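Local structure of Mlr6093 protein (Mesorhizobium loti, 2QJ8) at residues A125-R128 / L129-V133; D162-T165 / K166-I170; D188-F191 / D192-H196. The protein is probably a zinc-dependent hydrolase of the succinylglutamate desuccinylase/aspartoacylase family, acting on ester bonds or on non-peptide carbon-nitrogen bonds in linear amides. All coordinates share one frame; numbering follows the deposited sequence. Where two conformers were deposited one is given.

Interaction 1: A125-R128 / L129-V133; sequences AISR and LLLPV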
loop_
_atom_site.group_PDB
_atom_site.type_symbol
_atom_site.label_atom_id
_atom_site.label_comp_id
_atom_site.label_asym_id
_atom_site.label_seq_id
_atom_site.Cartn_x
_atom_site.Cartn_y
_atom_site.Cartn_z
ATOM N N ALA A 125 -0.251 -27.729 11.536
ATOM C CA ALA A 125 0.357 -28.455 10.428
ATOM C C ALA A 125 1.819 -28.091 10.253
ATOM O O ALA A 125 2.642 -28.976 10.065
ATOM C CB ALA A 125 -0.394 -28.168 9.102
ATOM N N ILE A 126 2.125 -26.792 10.318
ATOM C CA ILE A 126 3.495 -26.273 10.201
ATOM C C ILE A 126 4.337 -26.728 11.398
ATOM O O ILE A 126 5.508 -27.108 11.241
ATOM C CB ILE A 126 3.499 -24.705 10.071
ATOM C CG1 ILE A 126 2.877 -24.282 8.726
ATOM C CG2 ILE A 126 4.908 -24.134 10.199
ATOM C CD1 ILE A 126 2.444 -22.813 8.667
ATOM N N SER A 127 3.728 -26.675 12.572
ATOM C CA SER A 127 4.354 -27.051 13.835
ATOM C C SER A 127 4.651 -28.535 13.970
ATOM O O SER A 127 5.668 -28.894 14.560
ATOM C CB SER A 127 3.500 -26.586 15.019
ATOM O OG SER A 127 3.327 -25.171 14.976
ATOM N N ARG A 128 3.775 -29.389 13.449
ATOM C CA ARG A 128 4.008 -30.828 13.479
ATOM C C ARG A 128 4.945 -31.347 12.376
ATOM O O ARG A 128 5.765 -32.236 12.641
ATOM C CB ARG A 128 2.682 -31.589 13.505
ATOM C CG ARG A 128 2.024 -31.520 14.860
ATOM C CD ARG A 128 0.567 -31.883 14.857
ATOM N NE ARG A 128 0.300 -33.236 14.362
ATOM C CZ ARG A 128 -0.923 -33.755 14.168
ATOM N NH1 ARG A 128 -2.010 -33.037 14.426
ATOM N NH2 ARG A 128 -1.066 -35.007 13.704
ATOM N N LEU A 129 4.873 -30.760 11.178
ATOM C CA LEU A 129 5.621 -31.245 10.016
ATOM C C LEU A 129 6.887 -30.519 9.595
ATOM O O LEU A 129 7.756 -31.136 8.972
ATOM C CB LEU A 129 4.671 -31.313 8.816
ATOM C CG LEU A 129 3.587 -32.378 9.045
ATOM C CD1 LEU A 129 2.329 -32.055 8.347
ATOM C CD2 LEU A 129 4.151 -33.750 8.643
ATOM N N LEU A 130 6.984 -29.224 9.867
ATOM C CA LEU A 130 8.132 -28.438 9.371
ATOM C C LEU A 130 9.050 -27.959 10.473
ATOM O O LEU A 130 10.258 -28.134 10.373
ATOM C CB LEU A 130 7.633 -27.264 8.535
ATOM C CG LEU A 130 6.735 -27.572 7.323
ATOM C CD1 LEU A 130 6.373 -26.235 6.627
ATOM C CD2 LEU A 130 7.391 -28.501 6.308
ATOM N N LEU A 131 8.484 -27.431 11.553
ATOM C CA LEU A 131 9.294 -26.925 12.663
ATOM C C LEU A 131 10.253 -27.922 13.295
ATOM O O LEU A 131 11.369 -27.532 13.610
ATOM C CB LEU A 131 8.430 -26.260 13.739
ATOM C CG LEU A 131 7.633 -25.040 13.295
ATOM C CD1 LEU A 131 7.057 -24.388 14.543
ATOM C CD2 LEU A 131 8.488 -24.068 12.506
ATOM N N PRO A 132 9.831 -29.199 13.478
ATOM C CA PRO A 132 10.758 -30.151 14.107
ATOM C C PRO A 132 12.042 -30.501 13.298
ATOM O O PRO A 132 13.033 -30.916 13.896
ATOM C CB PRO A 132 9.886 -31.389 14.335
ATOM C CG PRO A 132 8.460 -30.876 14.292
ATOM C CD PRO A 132 8.532 -29.848 13.205
ATOM N N VAL A 133 12.034 -30.268 11.991
ATOM C CA VAL A 133 13.176 -30.555 11.149
ATOM C C VAL A 133 14.089 -29.357 10.853
ATOM O O VAL A 133 15.053 -29.513 10.094
ATOM C CB VAL A 133 12.732 -31.269 9.862
ATOM C CG1 VAL A 133 11.838 -32.425 10.243
ATOM C CG2 VAL A 133 12.007 -30.330 8.881
#
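L131 turns CG to the side of its backbone N, opposite the carbonyl carbon (chi1 -62°), and the nearly straight continuation about CB-CG (chi2 -170°) directs its CD1 branch back alongside S127. That methyl ends 3.8 Å from S127 OG, while L131 CG comes within 4.2 Å of I126 CG2. The leucine thus folds back over the last full turn of the helix it has just left. The hydroxyl of S127 is turned beside its own backbone N and is spent one turn earlier, on the carbonyl of A123, so L131 meets it through packing alone.

The backbone bonds mark where the helix ends. I126 O is gripped by two donors: L130 N at 2.9 Å, which sits above the carbonyl plane, and L131 N at 3.0 Å, which lies nearly in line with the C=O bond. L129 N to A125 O and L130 N to I126 O keep the i to i+4 pattern; L131 N adds a wider i to i+5 bond. P132 follows and has no N-H to offer; instead its ring carbons face the last helical carbonyls, CD lying 3.3 Å from S127 O and CG 3.4 Å from R128 O. With an alanine here instead of L131, CG and both methyl branches would go, which would probably open a gap beside I126, S127 and L49.

R128 leads its guanidinium outward to a salt bridge with D124, whereas A125 and I126 face strand 16-24 and L130 faces strands 47-52 and 79-84. Such a widened last turn, running into 3-10 segment 131-133 with the proline in its middle, is one way of ending an alpha-helix, here on the way from helix 118-129 to strand 136-144.

Interaction 2: D162-T165 / K166-I170; sequences DQMT and KTVSI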
loop_
_atom_site.group_PDB
_atom_site.type_symbol
_atom_site.label_atom_id
_atom_site.label_comp_id
_atom_site.label_asym_id
_atom_site.label_seq_id
_atom_site.Cartn_x
_atom_site.Cartn_y
_atom_site.Cartn_z
ATOM N N ASP A 162 23.315 -15.853 25.181
ATOM C CA ASP A 162 23.861 -16.556 24.001
ATOM C C ASP A 162 22.898 -16.611 22.831
ATOM O O ASP A 162 23.290 -16.374 21.697
ATOM C CB ASP A 162 24.274 -17.989 24.339
ATOM C CG ASP A 162 25.484 -18.054 25.218
ATOM O OD1 ASP A 162 26.129 -17.000 25.457
ATOM O OD2 ASP A 162 25.795 -19.171 25.676
ATOM N N GLN A 163 21.640 -16.922 23.102
ATOM C CA GLN A 163 20.658 -16.991 22.033
ATOM C C GLN A 163 20.479 -15.634 21.376
ATOM O O GLN A 163 20.374 -15.561 20.147
ATOM C CB GLN A 163 19.324 -17.512 22.560
ATOM C CG GLN A 163 18.317 -17.811 21.481
ATOM C CD GLN A 163 16.998 -18.277 22.014
ATOM O OE1 GLN A 163 16.673 -18.101 23.202
ATOM N NE2 GLN A 163 16.203 -18.862 21.130
HETATM N N MSE A 164 20.442 -14.575 22.196
HETATM C CA MSE A 164 20.281 -13.218 21.677
HETATM C C MSE A 164 21.496 -12.833 20.847
HETATM O O MSE A 164 21.335 -12.318 19.747
HETATM C CB MSE A 164 20.043 -12.197 22.796
HETATM C CG MSE A 164 19.856 -10.750 22.300
HETATM SE SE MSE A 164 19.329 -9.492 23.676
HETATM C CE MSE A 164 20.686 -9.850 25.042
ATOM N N THR A 165 22.682 -13.101 21.361
ATOM C CA THR A 165 23.937 -12.797 20.664
ATOM C C THR A 165 24.049 -13.526 19.314
ATOM O O THR A 165 24.434 -12.925 18.300
ATOM C CB THR A 165 25.138 -13.177 21.546
ATOM O OG1 THR A 165 24.959 -12.621 22.852
ATOM C CG2 THR A 165 26.446 -12.669 20.949
ATOM N N LYS A 166 23.732 -14.816 19.313
ATOM C CA LYS A 166 23.765 -15.602 18.097
ATOM C C LYS A 166 22.786 -15.061 17.061
ATOM O O LYS A 166 23.165 -14.854 15.910
ATOM C CB LYS A 166 23.431 -17.060 18.387
ATOM C CG LYS A 166 23.492 -18.021 17.175
ATOM C CD LYS A 166 23.163 -19.424 17.641
ATOM C CE LYS A 166 23.196 -20.428 16.529
ATOM N NZ LYS A 166 22.813 -21.768 17.073
ATOM N N THR A 167 21.536 -14.850 17.472
ATOM C CA THR A 167 20.499 -14.383 16.554
ATOM C C THR A 167 20.811 -12.989 16.008
ATOM O O THR A 167 20.653 -12.774 14.818
ATOM C CB THR A 167 19.090 -14.405 17.184
ATOM O OG1 THR A 167 18.717 -15.768 17.456
ATOM C CG2 THR A 167 18.066 -13.772 16.236
ATOM N N VAL A 168 21.279 -12.083 16.867
ATOM C CA VAL A 168 21.615 -10.722 16.461
ATOM C C VAL A 168 22.801 -10.746 15.491
ATOM O O VAL A 168 22.760 -10.052 14.502
ATOM C CB VAL A 168 21.882 -9.801 17.695
ATOM C CG1 VAL A 168 22.496 -8.487 17.284
ATOM C CG2 VAL A 168 20.589 -9.570 18.481
ATOM N N SER A 169 23.807 -11.578 15.736
ATOM C CA SER A 169 24.955 -11.688 14.824
ATOM C C SER A 169 24.565 -12.186 13.433
ATOM O O SER A 169 24.987 -11.606 12.422
ATOM C CB SER A 169 26.027 -12.592 15.405
ATOM O OG SER A 169 26.577 -11.975 16.562
ATOM N N ILE A 170 23.763 -13.243 13.399
ATOM C CA ILE A 170 23.249 -13.784 12.145
ATOM C C ILE A 170 22.451 -12.702 11.381
ATOM O O ILE A 170 22.675 -12.512 10.187
ATOM C CB ILE A 170 22.399 -15.057 12.335
ATOM C CG1 ILE A 170 23.260 -16.210 12.883
ATOM C CG2 ILE A 170 21.792 -15.473 10.970
ATOM C CD1 ILE A 170 22.479 -17.513 13.241
#
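T165 and S169 stand one turn apart on the helix, and S169 turns its hydroxyl back onto the carbonyl of T165: chi1 of -66° places OG beside its own backbone N, from where it reaches T165 O at 2.9 Å. The backbone N of S169 reaches the same oxygen at 3.0 Å. The two donors come from opposite faces of the carbonyl plane, so one acceptor is gripped by both the amide and the hydroxyl of a single residue. The hydroxyl of T165 is itself turned back in the same sense, to I161 O, and S171 repeats the pattern on T167 O, so hydroxyl groups are folded repeatedly against the carbonyls of the preceding turn.

M164 and V168 are related differently. They lie side by side and point the same way, with V168 CG2 4.1 Å from M164 CG, although selenomethionine M164 was modelled in two conformers, so this contact holds for one of them. The same valine methyl also rests against the backbone, 3.1 Å from M164 O, the oxygen that accepts V168 N. Both residues belong to helix 161-172, a helix at the surface of the domain that connects the neighbouring parallel strands 152-155 and 178-182.

On its inner flank, T167 and I170 are laid against strand 201-208, which K166 also touches at T201. Q163 stretches out, and its NE2 bonds to the carbonyls of K200 and V195, the latter in helix 190-197. K166 departs from this folding-back altogether: every torsion is close to 180°, and the fully stretched chain carries NZ away from the preceding turn. Contact with that turn is left to its CB, 3.4 Å from D162 O, beside the backbone bond in which K166 N donates to the same oxygen at an N-H...O angle of 166°.

Interaction 3: D188-F191 / D192-H196; sequences DGMF and DTLVH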
loop_
_atom_site.group_PDB
_atom_site.type_symbol
_atom_site.label_atom_id
_atom_site.label_comp_id
_atom_site.label_asym_id
_atom_site.label_seq_id
_atom_site.Cartn_x
_atom_site.Cartn_y
_atom_site.Cartn_z
ATOM N N ASP A 188 3.507 -13.260 21.064
ATOM C CA ASP A 188 2.604 -14.392 21.205
ATOM C C ASP A 188 2.660 -15.210 19.938
ATOM O O ASP A 188 2.898 -14.674 18.857
ATOM C CB ASP A 188 1.156 -13.958 21.463
ATOM C CG ASP A 188 0.941 -13.394 22.868
ATOM O OD1 ASP A 188 1.870 -13.419 23.706
ATOM O OD2 ASP A 188 -0.185 -12.924 23.126
ATOM N N GLY A 189 2.554 -16.518 20.098
ATOM C CA GLY A 189 2.563 -17.405 18.977
ATOM C C GLY A 189 3.898 -17.917 18.463
ATOM O O GLY A 189 4.591 -18.660 19.158
HETATM N N MSE A 190 4.263 -17.481 17.260
HETATM C CA MSE A 190 5.451 -17.983 16.573
HETATM C C MSE A 190 6.751 -17.629 17.292
HETATM O O MSE A 190 7.635 -18.467 17.417
HETATM C CB MSE A 190 5.486 -17.480 15.121
HETATM C CG MSE A 190 6.341 -18.311 14.193
HETATM SE SE MSE A 190 6.195 -17.826 12.289
HETATM C CE MSE A 190 4.265 -17.912 12.032
ATOM N N PHE A 191 6.865 -16.394 17.756
ATOM C CA PHE A 191 8.074 -15.969 18.448
ATOM C C PHE A 191 8.270 -16.809 19.694
ATOM O O PHE A 191 9.311 -17.430 19.856
ATOM C CB PHE A 191 8.022 -14.480 18.805
ATOM C CG PHE A 191 9.296 -13.965 19.421
ATOM C CD1 PHE A 191 9.588 -14.182 20.769
ATOM C CD2 PHE A 191 10.217 -13.280 18.638
ATOM C CE1 PHE A 191 10.765 -13.717 21.326
ATOM C CE2 PHE A 191 11.395 -12.815 19.188
ATOM C CZ PHE A 191 11.670 -13.030 20.535
ATOM N N ASP A 192 7.273 -16.827 20.571
ATOM C CA ASP A 192 7.352 -17.639 21.791
ATOM C C ASP A 192 7.634 -19.099 21.516
ATOM O O ASP A 192 8.396 -19.731 22.228
ATOM C CB ASP A 192 6.054 -17.559 22.593
ATOM C CG ASP A 192 5.918 -16.271 23.379
ATOM O OD1 ASP A 192 6.845 -15.426 23.365
ATOM O OD2 ASP A 192 4.852 -16.102 24.008
ATOM N N THR A 193 7.025 -19.627 20.468
ATOM C CA THR A 193 7.209 -21.033 20.093
ATOM C C THR A 193 8.636 -21.364 19.672
ATOM O O THR A 193 9.269 -22.230 20.251
ATOM C CB THR A 193 6.194 -21.431 18.964
ATOM O OG1 THR A 193 4.889 -21.428 19.541
ATOM C CG2 THR A 193 6.485 -22.826 18.433
ATOM N N LEU A 194 9.154 -20.609 18.721
ATOM C CA LEU A 194 10.477 -20.866 18.166
ATOM C C LEU A 194 11.623 -20.453 19.058
ATOM O O LEU A 194 12.591 -21.192 19.233
ATOM C CB LEU A 194 10.631 -20.184 16.811
ATOM C CG LEU A 194 9.940 -20.798 15.593
ATOM C CD1 LEU A 194 8.612 -21.411 15.930
ATOM C CD2 LEU A 194 9.832 -19.706 14.544
ATOM N N VAL A 195 11.520 -19.255 19.583
ATOM C CA VAL A 195 12.542 -18.692 20.460
ATOM C C VAL A 195 12.525 -19.284 21.865
ATOM O O VAL A 195 13.493 -19.917 22.285
ATOM C CB VAL A 195 12.412 -17.139 20.547
ATOM C CG1 VAL A 195 13.455 -16.524 21.524
ATOM C CG2 VAL A 195 12.516 -16.533 19.148
ATOM N N HIS A 196 11.444 -19.090 22.603
ATOM C CA HIS A 196 11.450 -19.497 23.999
ATOM C C HIS A 196 11.255 -20.987 24.214
ATOM O O HIS A 196 12.026 -21.607 24.955
ATOM C CB HIS A 196 10.437 -18.705 24.842
ATOM C CG HIS A 196 10.696 -17.230 24.876
ATOM N ND1 HIS A 196 11.945 -16.692 25.101
ATOM C CD2 HIS A 196 9.856 -16.181 24.727
ATOM C CE1 HIS A 196 11.865 -15.374 25.065
ATOM N NE2 HIS A 196 10.607 -15.037 24.842
HETATM O O HOH W 1 4.490 -13.369 24.453
HETATM O O HOH W 2 2.764 -17.650 22.834
#
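V195 CG2 sits over the centre of the F191 ring, 3.7 Å from its centroid and only 6° off the ring normal, a CH-pi contact made one turn along the helix. H196 meets the same ring at its rim: NE2 lies in the ring plane, 3.8 Å from F191 CE1. The edge of F191 faces the imidazole in an offset edge-to-face pair with planes at 72°. The phenyl ring stands there because its CG is anti to the backbone N (chi1 -175°).

F191 stands on the first turn of the helix, which G189 caps. G189, the N-cap residue, has a positive phi at which a side chain would jam against the carbonyl of D188. Its own carbonyl oxygen takes T193 N and, from above the carbonyl plane, T193 OG1 at 2.8 Å. Two carboxylates run alongside each other nearby, and a water donating both to D188 OD1 and to D192 OD2 bridges them, probably easing their repulsion; a second water ties D192 OD2 to G189 N.

Helix 190-197 packs by M190, F191, L194 and V195 on F202 of strand 201-208, while H156 and I158 touch F191 from the loop leading to helix 161-172.

Overall arrangement
In space, interaction 3 lies between the other two. Towards interaction 1, whose centre is about 14 Å away, L131 CD1 packs on L194 CD1 at 3.6 Å, and T193 CG2 lies close to the same leucine methyl. Towards interaction 2, centred about 16 Å away, the link is polar: Q163 NE2 is 3.1 Å from V195 O, a probable hydrogen bond. Interactions 1 and 2 do not touch, with nearest atoms about 12 Å apart, so residues 188-196 bridge them. All three fall within the catalytic domain of this probable zinc hydrolase; interactions 2 and 3 are stretches of helix, interaction 1 a helix end, and all three pack on strands of the domain.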